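Local coordinates for mandelate racemase/muconate lactonizing enzyme family protein (Bradyrhizobium sp. ORS 278, PDB 3TOY), which is of unknown function but has the architecture of the enolase superfamily, a capping domain beside a barrel domain of strands and helices that holds a calcium ion, at residues E271-P276 and D289-D294; E281-G286 and D312-P317; G299-W304 and A328-V333; N306-A311 and P332-A337. One frame throughout, in Å; residues are numbered along the deposited sequence.

Interaction 1 (E271-P276 and D289-D294); sequences ENWWFP and DFIMPD. With CA (calcium ion), chain E.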
loop_
_atom_site.group_PDB
_atom_site.type_symbol
_atom_site.label_atom_id
_atom_site.label_comp_id
_atom_site.label_asym_id
_atom_site.label_seq_id
_atom_site.Cartn_x
_atom_site.Cartn_y
_atom_site.Cartn_z
ATOM N N GLU A 271 18.197 17.458 -12.754
ATOM C CA GLU A 271 18.684 18.520 -13.656
ATOM C C GLU A 271 18.018 18.448 -15.017
ATOM O O GLU A 271 18.116 19.384 -15.806
ATOM C CB GLU A 271 20.201 18.434 -13.831
ATOM C CG GLU A 271 20.674 17.320 -14.780
ATOM C CD GLU A 271 22.150 17.016 -14.577
ATOM O OE1 GLU A 271 22.550 16.776 -13.427
ATOM O OE2 GLU A 271 22.912 17.006 -15.563
ATOM N N ASN A 272 17.353 17.330 -15.312
ATOM C CA ASN A 272 16.691 17.184 -16.593
ATOM C C ASN A 272 15.157 17.095 -16.556
ATOM O O ASN A 272 14.522 16.897 -17.608
ATOM C CB ASN A 272 17.316 16.009 -17.379
ATOM C CG ASN A 272 18.734 16.315 -17.789
ATOM O OD1 ASN A 272 18.976 17.388 -18.320
ATOM N ND2 ASN A 272 19.680 15.427 -17.486
ATOM N N TRP A 273 14.561 17.279 -15.374
ATOM C CA TRP A 273 13.114 17.238 -15.237
ATOM C C TRP A 273 12.484 18.593 -15.572
ATOM O O TRP A 273 13.104 19.663 -15.399
ATOM C CB TRP A 273 12.682 16.770 -13.835
ATOM C CG TRP A 273 13.221 15.409 -13.472
ATOM C CD1 TRP A 273 13.565 14.411 -14.339
ATOM C CD2 TRP A 273 13.435 14.883 -12.151
ATOM N NE1 TRP A 273 14.011 13.306 -13.634
ATOM C CE2 TRP A 273 13.928 13.572 -12.295
ATOM C CE3 TRP A 273 13.256 15.398 -10.855
ATOM C CZ2 TRP A 273 14.278 12.774 -11.203
ATOM C CZ3 TRP A 273 13.609 14.587 -9.746
ATOM C CH2 TRP A 273 14.109 13.304 -9.940
ATOM N N TRP A 274 11.252 18.543 -16.044
ATOM C CA TRP A 274 10.593 19.724 -16.635
ATOM C C TRP A 274 9.550 20.339 -15.713
ATOM O O TRP A 274 8.521 19.716 -15.451
ATOM C CB TRP A 274 9.944 19.336 -17.991
ATOM C CG TRP A 274 10.975 18.901 -18.982
ATOM C CD1 TRP A 274 11.268 17.631 -19.370
ATOM C CD2 TRP A 274 11.903 19.765 -19.677
ATOM N NE1 TRP A 274 12.328 17.644 -20.266
ATOM C CE2 TRP A 274 12.713 18.948 -20.481
ATOM C CE3 TRP A 274 12.112 21.155 -19.687
ATOM C CZ2 TRP A 274 13.738 19.464 -21.288
ATOM C CZ3 TRP A 274 13.130 21.683 -20.505
ATOM C CH2 TRP A 274 13.920 20.835 -21.292
ATOM N N PHE A 275 9.809 21.571 -15.263
ATOM C CA PHE A 275 8.819 22.418 -14.595
ATOM C C PHE A 275 8.359 21.881 -13.245
ATOM O O PHE A 275 8.738 20.770 -12.861
ATOM C CB PHE A 275 7.620 22.690 -15.509
ATOM C CG PHE A 275 7.975 23.581 -16.670
ATOM C CD1 PHE A 275 8.019 24.951 -16.505
ATOM C CD2 PHE A 275 8.315 23.022 -17.898
ATOM C CE1 PHE A 275 8.375 25.792 -17.576
ATOM C CE2 PHE A 275 8.677 23.829 -18.967
ATOM C CZ PHE A 275 8.706 25.216 -18.798
ATOM N N PRO A 276 7.584 22.691 -12.511
ATOM C CA PRO A 276 7.185 22.209 -11.187
ATOM C C PRO A 276 6.459 20.870 -11.255
ATOM O O PRO A 276 6.640 20.023 -10.355
ATOM C CB PRO A 276 6.275 23.326 -10.673
ATOM C CG PRO A 276 6.993 24.594 -11.236
ATOM C CD PRO A 276 7.372 24.155 -12.651
ATOM N N ASP A 289 16.773 11.062 -3.287
ATOM C CA ASP A 289 16.953 11.595 -1.949
ATOM C C ASP A 289 17.205 13.061 -1.975
ATOM O O ASP A 289 16.775 13.763 -1.065
ATOM C CB ASP A 289 18.149 10.917 -1.263
ATOM C CG ASP A 289 17.951 9.426 -1.161
ATOM O OD1 ASP A 289 17.032 9.028 -0.422
ATOM O OD2 ASP A 289 18.659 8.652 -1.827
ATOM N N PHE A 290 17.935 13.502 -3.006
ATOM C CA PHE A 290 18.291 14.905 -3.192
ATOM C C PHE A 290 17.738 15.305 -4.571
ATOM O O PHE A 290 17.541 14.443 -5.441
ATOM C CB PHE A 290 19.827 15.052 -3.283
ATOM C CG PHE A 290 20.589 14.648 -2.019
ATOM C CD1 PHE A 290 19.964 14.612 -0.779
ATOM C CD2 PHE A 290 21.946 14.358 -2.090
ATOM C CE1 PHE A 290 20.697 14.269 0.357
ATOM C CE2 PHE A 290 22.680 14.027 -0.951
ATOM C CZ PHE A 290 22.051 14.000 0.261
ATOM N N ILE A 291 17.559 16.609 -4.810
ATOM C CA ILE A 291 17.251 17.072 -6.163
ATOM C C ILE A 291 18.163 18.254 -6.490
ATOM O O ILE A 291 18.625 18.937 -5.590
ATOM C CB ILE A 291 15.752 17.525 -6.369
ATOM C CG1 ILE A 291 15.362 18.641 -5.393
ATOM C CG2 ILE A 291 14.794 16.273 -6.271
ATOM C CD1 ILE A 291 13.980 19.195 -5.663
ATOM N N MET A 292 18.366 18.475 -7.780
ATOM C CA MET A 292 19.121 19.629 -8.275
ATOM C C MET A 292 18.487 20.164 -9.565
ATOM O O MET A 292 18.938 19.835 -10.677
ATOM C CB MET A 292 20.595 19.251 -8.518
ATOM C CG MET A 292 20.838 17.984 -9.324
ATOM S SD MET A 292 22.607 17.558 -9.406
ATOM C CE MET A 292 23.197 18.725 -10.687
ATOM N N PRO A 293 17.419 20.960 -9.427
ATOM C CA PRO A 293 16.788 21.497 -10.631
ATOM C C PRO A 293 17.771 22.382 -11.420
ATOM O O PRO A 293 18.711 22.929 -10.837
ATOM C CB PRO A 293 15.632 22.339 -10.090
ATOM C CG PRO A 293 15.411 21.861 -8.667
ATOM C CD PRO A 293 16.737 21.379 -8.184
ATOM N N ASP A 294 17.545 22.456 -12.728
ATOM C CA ASP A 294 18.233 23.375 -13.641
ATOM C C ASP A 294 17.272 24.528 -13.897
ATOM O O ASP A 294 16.113 24.317 -14.295
ATOM C CB ASP A 294 18.516 22.623 -14.950
ATOM C CG ASP A 294 19.371 23.429 -15.932
ATOM O OD1 ASP A 294 19.160 24.666 -16.043
ATOM O OD2 ASP A 294 20.239 22.807 -16.577
HETATM CA CA CA E . 24.819 16.141 -13.960
HETATM O O HOH W 1 19.651 20.457 -17.882
HETATM O O HOH W 2 15.282 20.785 -13.849
HETATM O O HOH W 3 23.851 14.131 -14.379
HETATM O O HOH W 4 26.103 18.217 -13.711
#
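Glu-271 and Met-292 both set CG between the backbone N and the carbonyl carbon (chi1 77° and 49°), and this shared choice lays the two side chains next to each other, pointing the same way. The contact shows how one side of a metal ligand can be lined with something apolar: CE of Met-292 stops 3.4 Å from OE1 of Glu-271, while the carboxylate itself is turned to the calcium ion. Both oxygens of Glu-271 bind the calcium ion, OE1 at 2.4 Å and OE2 at 2.6 Å, so the group chelates it. Asp-219, Glu-245 and two waters add further ligands.

Away from the metal, water joins the two segments. Water 2 donates to Trp-273 O at 2.9 Å and accepts the backbone N of Asp-294 at 3.0 Å. Water 1 lies within bonding distance of both Glu-271 O and Asp-294 OD2, the latter also bonded to His-321, while OD1 takes the backbone N of Met-296.

The side chains of Trp-273, whose NE1 bonds to Gln-250 O, and Ile-291 cross at about a right angle, and CG2 of Ile-291 comes obliquely to the ring, 4.0 Å from CZ3 of Trp-273. Segment 271-276 follows strand 267-269 and runs into helix 275-285; segment 289-294 holds strand 290-291, so the contact lies within one beta-alpha-beta unit with parallel strands. From helix 300-314, Val-307 and Ala-311 pack on Ile-291.

Interaction 2 (E281-G286 and D312-P317); sequences EAIAAG and DAASIP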
loop_
_atom_site.group_PDB
_atom_site.type_symbol
_atom_site.label_atom_id
_atom_site.label_comp_id
_atom_site.label_asym_id
_atom_site.label_seq_id
_atom_site.Cartn_x
_atom_site.Cartn_y
_atom_site.Cartn_z
ATOM N N GLU A 281 5.765 14.931 -9.952
ATOM C CA GLU A 281 5.709 13.494 -10.296
ATOM C C GLU A 281 6.935 12.691 -9.837
ATOM O O GLU A 281 6.806 11.535 -9.350
ATOM C CB GLU A 281 5.463 13.268 -11.794
ATOM C CG GLU A 281 4.129 13.864 -12.329
ATOM C CD GLU A 281 2.869 13.350 -11.605
ATOM O OE1 GLU A 281 2.904 12.283 -10.941
ATOM O OE2 GLU A 281 1.825 14.027 -11.695
ATOM N N ALA A 282 8.124 13.259 -9.997
ATOM C CA ALA A 282 9.337 12.599 -9.489
ATOM C C ALA A 282 9.292 12.365 -7.987
ATOM O O ALA A 282 9.684 11.306 -7.505
ATOM C CB ALA A 282 10.605 13.398 -9.865
ATOM N N ILE A 283 8.804 13.346 -7.252
ATOM C CA ILE A 283 8.725 13.256 -5.787
ATOM C C ILE A 283 7.651 12.253 -5.400
ATOM O O ILE A 283 7.826 11.470 -4.448
ATOM C CB ILE A 283 8.461 14.642 -5.159
ATOM C CG1 ILE A 283 9.727 15.509 -5.323
ATOM C CG2 ILE A 283 8.075 14.527 -3.697
ATOM C CD1 ILE A 283 9.550 17.023 -4.978
ATOM N N ALA A 284 6.546 12.262 -6.140
ATOM C CA ALA A 284 5.465 11.320 -5.890
ATOM C C ALA A 284 5.957 9.892 -6.125
ATOM O O ALA A 284 5.565 8.995 -5.427
ATOM C CB ALA A 284 4.271 11.607 -6.785
ATOM N N ALA A 285 6.815 9.686 -7.116
ATOM C CA ALA A 285 7.383 8.372 -7.357
ATOM C C ALA A 285 8.519 8.005 -6.379
ATOM O O ALA A 285 8.931 6.850 -6.324
ATOM C CB ALA A 285 7.867 8.263 -8.796
ATOM N N GLY A 286 8.988 8.967 -5.585
ATOM C CA GLY A 286 10.136 8.763 -4.688
ATOM C C GLY A 286 11.427 8.498 -5.468
ATOM O O GLY A 286 12.245 7.695 -5.065
ATOM N N ASP A 312 10.836 21.383 0.390
ATOM C CA ASP A 312 10.683 21.553 1.821
ATOM C C ASP A 312 9.663 20.537 2.332
ATOM O O ASP A 312 9.918 19.840 3.317
ATOM C CB ASP A 312 10.229 22.979 2.141
ATOM C CG ASP A 312 10.102 23.233 3.628
ATOM O OD1 ASP A 312 10.957 22.748 4.386
ATOM O OD2 ASP A 312 9.130 23.908 4.027
ATOM N N ALA A 313 8.517 20.424 1.664
ATOM C CA ALA A 313 7.497 19.489 2.142
ATOM C C ALA A 313 7.988 18.031 2.128
ATOM O O ALA A 313 7.647 17.247 3.012
ATOM C CB ALA A 313 6.231 19.597 1.305
ATOM N N ALA A 314 8.770 17.671 1.122
ATOM C CA ALA A 314 9.265 16.301 0.976
ATOM C C ALA A 314 10.538 16.040 1.772
ATOM O O ALA A 314 11.037 14.905 1.754
ATOM C CB ALA A 314 9.525 15.983 -0.482
ATOM N N SER A 315 11.079 17.075 2.413
ATOM C CA SER A 315 12.381 17.040 3.118
ATOM C C SER A 315 13.528 16.573 2.208
ATOM O O SER A 315 14.260 15.634 2.524
ATOM C CB SER A 315 12.322 16.201 4.407
ATOM O OG SER A 315 11.265 16.672 5.232
ATOM N N ILE A 316 13.636 17.219 1.049
ATOM C CA ILE A 316 14.622 16.862 0.039
ATOM C C ILE A 316 15.616 18.011 -0.101
ATOM O O ILE A 316 15.255 19.119 -0.536
ATOM C CB ILE A 316 13.959 16.577 -1.318
ATOM C CG1 ILE A 316 13.108 15.303 -1.205
ATOM C CG2 ILE A 316 15.030 16.390 -2.433
ATOM C CD1 ILE A 316 12.392 14.942 -2.489
ATOM N N PRO A 317 16.864 17.774 0.303
ATOM C CA PRO A 317 17.877 18.812 0.091
ATOM C C PRO A 317 17.935 19.175 -1.387
ATOM O O PRO A 317 18.018 18.295 -2.235
ATOM C CB PRO A 317 19.172 18.106 0.482
ATOM C CG PRO A 317 18.711 17.113 1.546
ATOM C CD PRO A 317 17.424 16.579 0.965
#
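Ile-283 of helix 275-285 receives two residues from the end of helix 300-314. Ahead of them in that segment, Asp-312 and Ala-313 give their carbonyls to Arg-277 of a neighbouring subunit. Ala-314, in the last turn, is the first to meet the isoleucine: its CB lies 3.8 Å from CG2 of Ile-283. One residue on, Ser-315 takes a positive phi and ends the helix in a Schellman motif, its N bonded back to Asp-312 O at 3.1 Å. The reversal brings Ile-316 round to the same partner, and CD1 of Ile-316 comes to 3.9 Å from CG1 of Ile-283.

Ile-283 can serve both neighbours because its branches diverge: with chi1 at -70°, CG1 stands beside the backbone N and CG2 beside the carbonyl carbon. The side chain of Ile-316, extended at chi2, crosses it obliquely and also packs on Ile-291 of the adjacent strand. Pro-317 then carries the chain into the barrel, where it pairs with Ile-291 through the backbone and touches a bound o-acetaldehydyl-hexaethylene glycol.

Only methyl and methylene groups meet here, over a modest 96 Å², so between these two segments the attraction is dispersion and exclusion of water, with no directional bond to fix the angle.

Interaction 3 (G299-W304 and A328-V333); sequences GGITGW and AHVLPV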
loop_
_atom_site.group_PDB
_atom_site.type_symbol
_atom_site.label_atom_id
_atom_site.label_comp_id
_atom_site.label_asym_id
_atom_site.label_seq_id
_atom_site.Cartn_x
_atom_site.Cartn_y
_atom_site.Cartn_z
ATOM N N GLY A 299 11.550 25.969 -15.167
ATOM C CA GLY A 299 10.654 27.145 -15.294
ATOM C C GLY A 299 11.237 28.439 -14.737
ATOM O O GLY A 299 10.504 29.306 -14.243
ATOM N N GLY A 300 12.567 28.561 -14.797
ATOM C CA GLY A 300 13.275 29.761 -14.352
ATOM C C GLY A 300 13.138 29.984 -12.862
ATOM O O GLY A 300 12.920 29.043 -12.095
ATOM N N ILE A 301 13.281 31.239 -12.449
ATOM C CA ILE A 301 13.126 31.634 -11.065
ATOM C C ILE A 301 11.731 31.281 -10.554
ATOM O O ILE A 301 11.581 30.762 -9.432
ATOM C CB ILE A 301 13.342 33.158 -10.905
ATOM C CG1 ILE A 301 14.736 33.574 -11.431
ATOM C CG2 ILE A 301 13.131 33.588 -9.483
ATOM C CD1 ILE A 301 15.853 32.769 -10.915
ATOM N N THR A 302 10.711 31.577 -11.365
ATOM C CA THR A 302 9.337 31.416 -10.958
ATOM C C THR A 302 9.049 29.915 -10.647
ATOM O O THR A 302 8.465 29.589 -9.600
ATOM C CB THR A 302 8.378 31.952 -12.048
ATOM O OG1 THR A 302 8.600 33.375 -12.195
ATOM C CG2 THR A 302 6.909 31.731 -11.643
ATOM N N GLY A 303 9.474 29.051 -11.559
ATOM C CA GLY A 303 9.328 27.580 -11.402
ATOM C C GLY A 303 10.164 27.058 -10.221
ATOM O O GLY A 303 9.692 26.213 -9.425
ATOM N N TRP A 304 11.390 27.558 -10.081
ATOM C CA TRP A 304 12.269 27.166 -8.960
ATOM C C TRP A 304 11.598 27.369 -7.616
ATOM O O TRP A 304 11.651 26.478 -6.735
ATOM C CB TRP A 304 13.585 27.961 -8.991
ATOM C CG TRP A 304 14.501 27.657 -7.857
ATOM C CD1 TRP A 304 14.359 28.048 -6.579
ATOM C CD2 TRP A 304 15.696 26.870 -7.911
ATOM N NE1 TRP A 304 15.388 27.560 -5.812
ATOM C CE2 TRP A 304 16.219 26.824 -6.608
ATOM C CE3 TRP A 304 16.356 26.180 -8.929
ATOM C CZ2 TRP A 304 17.380 26.136 -6.293
ATOM C CZ3 TRP A 304 17.504 25.491 -8.616
ATOM C CH2 TRP A 304 18.016 25.487 -7.312
ATOM N N ALA A 328 22.761 31.323 -7.511
ATOM C CA ALA A 328 23.153 31.972 -6.279
ATOM C C ALA A 328 22.065 32.886 -5.744
ATOM O O ALA A 328 22.056 33.208 -4.577
ATOM C CB ALA A 328 24.440 32.748 -6.495
ATOM N N HIS A 329 21.155 33.320 -6.620
ATOM C CA HIS A 329 20.081 34.204 -6.194
ATOM C C HIS A 329 18.859 33.470 -5.646
ATOM O O HIS A 329 18.056 34.066 -4.929
ATOM C CB HIS A 329 19.616 35.119 -7.335
ATOM C CG HIS A 329 20.569 36.232 -7.644
ATOM N ND1 HIS A 329 20.432 37.496 -7.107
ATOM C CD2 HIS A 329 21.664 36.274 -8.440
ATOM C CE1 HIS A 329 21.413 38.265 -7.552
ATOM N NE2 HIS A 329 22.172 37.552 -8.369
ATOM N N VAL A 330 18.696 32.191 -5.991
ATOM C CA VAL A 330 17.529 31.448 -5.488
ATOM C C VAL A 330 17.842 30.482 -4.329
ATOM O O VAL A 330 16.986 30.260 -3.478
ATOM C CB VAL A 330 16.746 30.704 -6.613
ATOM C CG1 VAL A 330 15.933 31.710 -7.453
ATOM C CG2 VAL A 330 17.686 29.868 -7.468
ATOM N N LEU A 331 19.060 29.956 -4.268
ATOM C CA LEU A 331 19.414 29.083 -3.138
ATOM C C LEU A 331 19.220 29.724 -1.753
ATOM O O LEU A 331 18.771 29.060 -0.805
ATOM C CB LEU A 331 20.802 28.478 -3.340
ATOM C CG LEU A 331 20.740 27.314 -4.322
ATOM C CD1 LEU A 331 22.121 26.981 -4.913
ATOM C CD2 LEU A 331 20.136 26.069 -3.630
ATOM N N PRO A 332 19.522 31.037 -1.616
ATOM C CA PRO A 332 19.335 31.648 -0.302
ATOM C C PRO A 332 17.895 31.698 0.195
ATOM O O PRO A 332 17.681 31.931 1.385
ATOM C CB PRO A 332 19.887 33.087 -0.496
ATOM C CG PRO A 332 20.891 32.929 -1.617
ATOM C CD PRO A 332 20.220 31.942 -2.556
ATOM N N VAL A 333 16.906 31.519 -0.689
ATOM C CA VAL A 333 15.509 31.522 -0.251
ATOM C C VAL A 333 14.860 30.135 -0.381
ATOM O O VAL A 333 13.636 30.010 -0.338
ATOM C CB VAL A 333 14.671 32.584 -0.988
ATOM C CG1 VAL A 333 15.193 34.022 -0.612
ATOM C CG2 VAL A 333 14.708 32.348 -2.511
#
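Val-330 is the bump of this contact, and the hollow it fills lies between Ile-301 and Trp-304, one helical turn apart on helix 300-314. Its two methyls divide the work. CG2 of Val-330 sits over one face of Trp-304 as a CH-pi contact, 3.5 Å from the centroid of the five-membered ring and only 12° off the ring normal. CG1 of Val-330 goes the other way and presses on CD1 of Ile-301 at 3.6 Å. CD1 of Ile-301 is brought in by the bend at chi2 (-50°), although the side chain does not set out toward its partner.

The tryptophan, with CG opposite the backbone N (chi1 178°), reaches across to offer its flat face to the valine. Its six-membered ring is met differently: CD2 of Leu-331 approaches at the edge, near the ring plane, 3.8 Å from CZ2 of Trp-304. Face and edge are thus used by consecutive residues of one segment, while NE1 is hydrogen-bonded to OG1 of Thr-334, just beyond it. Helix 122-142 covers Ile-301 with Asp-131 and Trp-135.

Such interdigitation of branched aliphatic and aromatic side chains joins helices 300-314 and 324-330, successive helices in the barrel domain of an enolase-superfamily protein.

Interaction 4 (N306-A311 and P332-A337); sequences NVAGQA and PVTPTA. With P4C (O-acetaldehydyl-hexaethylene glycol), chain H.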
loop_
_atom_site.group_PDB
_atom_site.type_symbol
_atom_site.label_atom_id
_atom_site.label_comp_id
_atom_site.label_asym_id
_atom_site.label_seq_id
_atom_site.Cartn_x
_atom_site.Cartn_y
_atom_site.Cartn_z
ATOM N N ASN A 306 8.438 27.470 -6.776
ATOM C CA ASN A 306 7.398 26.457 -6.581
ATOM C C ASN A 306 8.053 25.166 -6.085
ATOM O O ASN A 306 7.637 24.576 -5.074
ATOM C CB ASN A 306 6.700 26.189 -7.922
ATOM C CG ASN A 306 5.478 25.255 -7.822
ATOM O OD1 ASN A 306 5.525 24.119 -7.291
ATOM N ND2 ASN A 306 4.370 25.720 -8.414
ATOM N N VAL A 307 9.071 24.721 -6.821
ATOM C CA VAL A 307 9.791 23.481 -6.463
ATOM C C VAL A 307 10.470 23.576 -5.078
ATOM O O VAL A 307 10.571 22.592 -4.364
ATOM C CB VAL A 307 10.808 23.056 -7.579
ATOM C CG1 VAL A 307 11.670 21.847 -7.128
ATOM C CG2 VAL A 307 10.051 22.678 -8.861
ATOM N N ALA A 308 10.899 24.760 -4.664
ATOM C CA ALA A 308 11.503 24.908 -3.354
ATOM C C ALA A 308 10.474 24.547 -2.267
ATOM O O ALA A 308 10.841 23.974 -1.249
ATOM C CB ALA A 308 11.998 26.338 -3.140
ATOM N N GLY A 309 9.208 24.901 -2.496
ATOM C CA GLY A 309 8.129 24.587 -1.522
ATOM C C GLY A 309 7.896 23.075 -1.474
ATOM O O GLY A 309 7.737 22.486 -0.397
ATOM N N GLN A 310 7.886 22.448 -2.639
ATOM C CA GLN A 310 7.733 21.003 -2.741
ATOM C C GLN A 310 8.877 20.297 -2.032
ATOM O O GLN A 310 8.663 19.329 -1.314
ATOM C CB GLN A 310 7.762 20.553 -4.200
ATOM C CG GLN A 310 6.589 21.015 -5.068
ATOM C CD GLN A 310 6.673 20.389 -6.439
ATOM O OE1 GLN A 310 6.947 19.201 -6.557
ATOM N NE2 GLN A 310 6.463 21.190 -7.494
ATOM N N ALA A 311 10.106 20.766 -2.250
ATOM C CA ALA A 311 11.270 20.111 -1.627
ATOM C C ALA A 311 11.259 20.229 -0.111
ATOM O O ALA A 311 11.633 19.283 0.603
ATOM C CB ALA A 311 12.598 20.644 -2.230
ATOM N N PRO A 332 19.522 31.037 -1.616
ATOM C CA PRO A 332 19.335 31.648 -0.302
ATOM C C PRO A 332 17.895 31.698 0.195
ATOM O O PRO A 332 17.681 31.931 1.385
ATOM C CB PRO A 332 19.887 33.087 -0.496
ATOM C CG PRO A 332 20.891 32.929 -1.617
ATOM C CD PRO A 332 20.220 31.942 -2.556
ATOM N N VAL A 333 16.906 31.519 -0.689
ATOM C CA VAL A 333 15.509 31.522 -0.251
ATOM C C VAL A 333 14.860 30.135 -0.381
ATOM O O VAL A 333 13.636 30.010 -0.338
ATOM C CB VAL A 333 14.671 32.584 -0.988
ATOM C CG1 VAL A 333 15.193 34.022 -0.612
ATOM C CG2 VAL A 333 14.708 32.348 -2.511
ATOM N N THR A 334 15.701 29.119 -0.528
ATOM C CA THR A 334 15.255 27.735 -0.734
ATOM C C THR A 334 15.389 27.059 0.634
ATOM O O THR A 334 16.500 26.950 1.161
ATOM C CB THR A 334 16.145 27.027 -1.759
ATOM O OG1 THR A 334 16.051 27.710 -3.022
ATOM C CG2 THR A 334 15.765 25.512 -1.945
ATOM N N PRO A 335 14.258 26.644 1.232
ATOM C CA PRO A 335 14.317 26.139 2.594
ATOM C C PRO A 335 15.321 25.014 2.774
ATOM O O PRO A 335 16.012 24.974 3.800
ATOM C CB PRO A 335 12.895 25.632 2.852
ATOM C CG PRO A 335 12.037 26.538 1.994
ATOM C CD PRO A 335 12.877 26.708 0.726
ATOM N N THR A 336 15.419 24.113 1.801
ATOM C CA THR A 336 16.321 22.964 1.943
ATOM C C THR A 336 17.608 23.121 1.145
ATOM O O THR A 336 18.235 22.135 0.751
ATOM C CB THR A 336 15.637 21.618 1.547
ATOM O OG1 THR A 336 15.243 21.627 0.159
ATOM C CG2 THR A 336 14.397 21.391 2.428
ATOM N N ALA A 337 18.020 24.361 0.913
ATOM C CA ALA A 337 19.234 24.612 0.134
ATOM C C ALA A 337 20.406 23.724 0.550
ATOM O O ALA A 337 20.700 23.571 1.733
ATOM C CB ALA A 337 19.656 26.105 0.230
HETATM O O1 P4C H . 8.673 28.897 -1.601
HETATM C C2 P4C H . 9.859 29.504 -2.136
HETATM C C3 P4C H . 10.365 30.622 -1.228
HETATM O O4 P4C H . 9.762 31.871 -1.585
HETATM C C5 P4C H . 10.663 32.977 -1.410
HETATM C C6 P4C H . 9.972 34.320 -1.644
HETATM O O7 P4C H . 9.760 34.537 -3.038
HETATM C C8 P4C H . 8.759 35.506 -3.366
HETATM C C9 P4C H . 8.405 35.338 -4.844
HETATM O O10 P4C H . 7.085 34.798 -4.973
HETATM C C11 P4C H . 6.842 34.180 -6.236
HETATM C C12 P4C H . 5.526 33.407 -6.171
HETATM O O13 P4C H . 5.684 32.176 -5.454
HETATM C C14 P4C H . 4.557 31.310 -5.639
HETATM C C15 P4C H . 4.644 30.136 -4.667
HETATM O O16 P4C H . 5.412 29.078 -5.247
HETATM O O HOH W 5 13.389 23.773 -0.153
#
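Water 5 is gripped from both sides of the contact: it donates to Ala-308 O at 2.8 Å and accepts the backbone N of Thr-336 at 2.8 Å. It thereby bridges helix 300-314 to a type I beta turn, Thr-334 to Ala-337, in the loop that leads to strand 340-342 of the barrel. The turn is closed by Ala-337 N bonding to Thr-334 O.

Around Ala-308 the direct contacts are apolar. Its CB faces two successive residues, with CG2 of Thr-334 4.0 Å away and CD of Pro-335 at the same 4.0 Å from CB of Ala-308. The threonine presents its methyl to the helix because CG2 stands opposite the backbone N while OG1 lies beside it (chi1 -62°), and that hydroxyl bonds back to the carbonyl of Val-330. One turn along the helix a methyl meets a hydroxyl oxygen instead: CB of Ala-311 packs 3.7 Å from OG1 of Thr-336. This second hydroxyl is not left without a polar partner, since it bonds to the carbonyl of Ile-316, and Met-318 packs against both Ala-311 and Thr-336.

The two segments also border a pocket occupied by o-acetaldehydyl-hexaethylene glycol, to which Leu-150 and Leu-305 contribute. CB of Ala-308 approaches the ligand's C2 at 4.0 Å, and Val-333 O is closer still, 3.4 Å from its C3.

Helix 300-314 ties the set together: interactions 2, 3 and 4 use its end, beginning and middle, and it directly follows the strand of interaction 1. Interactions 3 and 4 share Pro-332 and Val-333, and their centres lie about 8 Å apart. Interaction 2 meets interaction 1 where Ile-291 N lies 3.1 Å from Pro-317 O, probably a hydrogen bond, but keeps about 8 Å from interaction 3 at the nearest atoms. Among the four, interaction 1 holds a ligand of the calcium ion; the side chain of Trp-304 in interaction 3 is about 13 Å from a bound calcium ion. Interactions 3 and 4 give residues to one pocket of o-acetaldehydyl-hexaethylene glycol, and interactions 2 and 4 (Pro-317, Ala-337) to another.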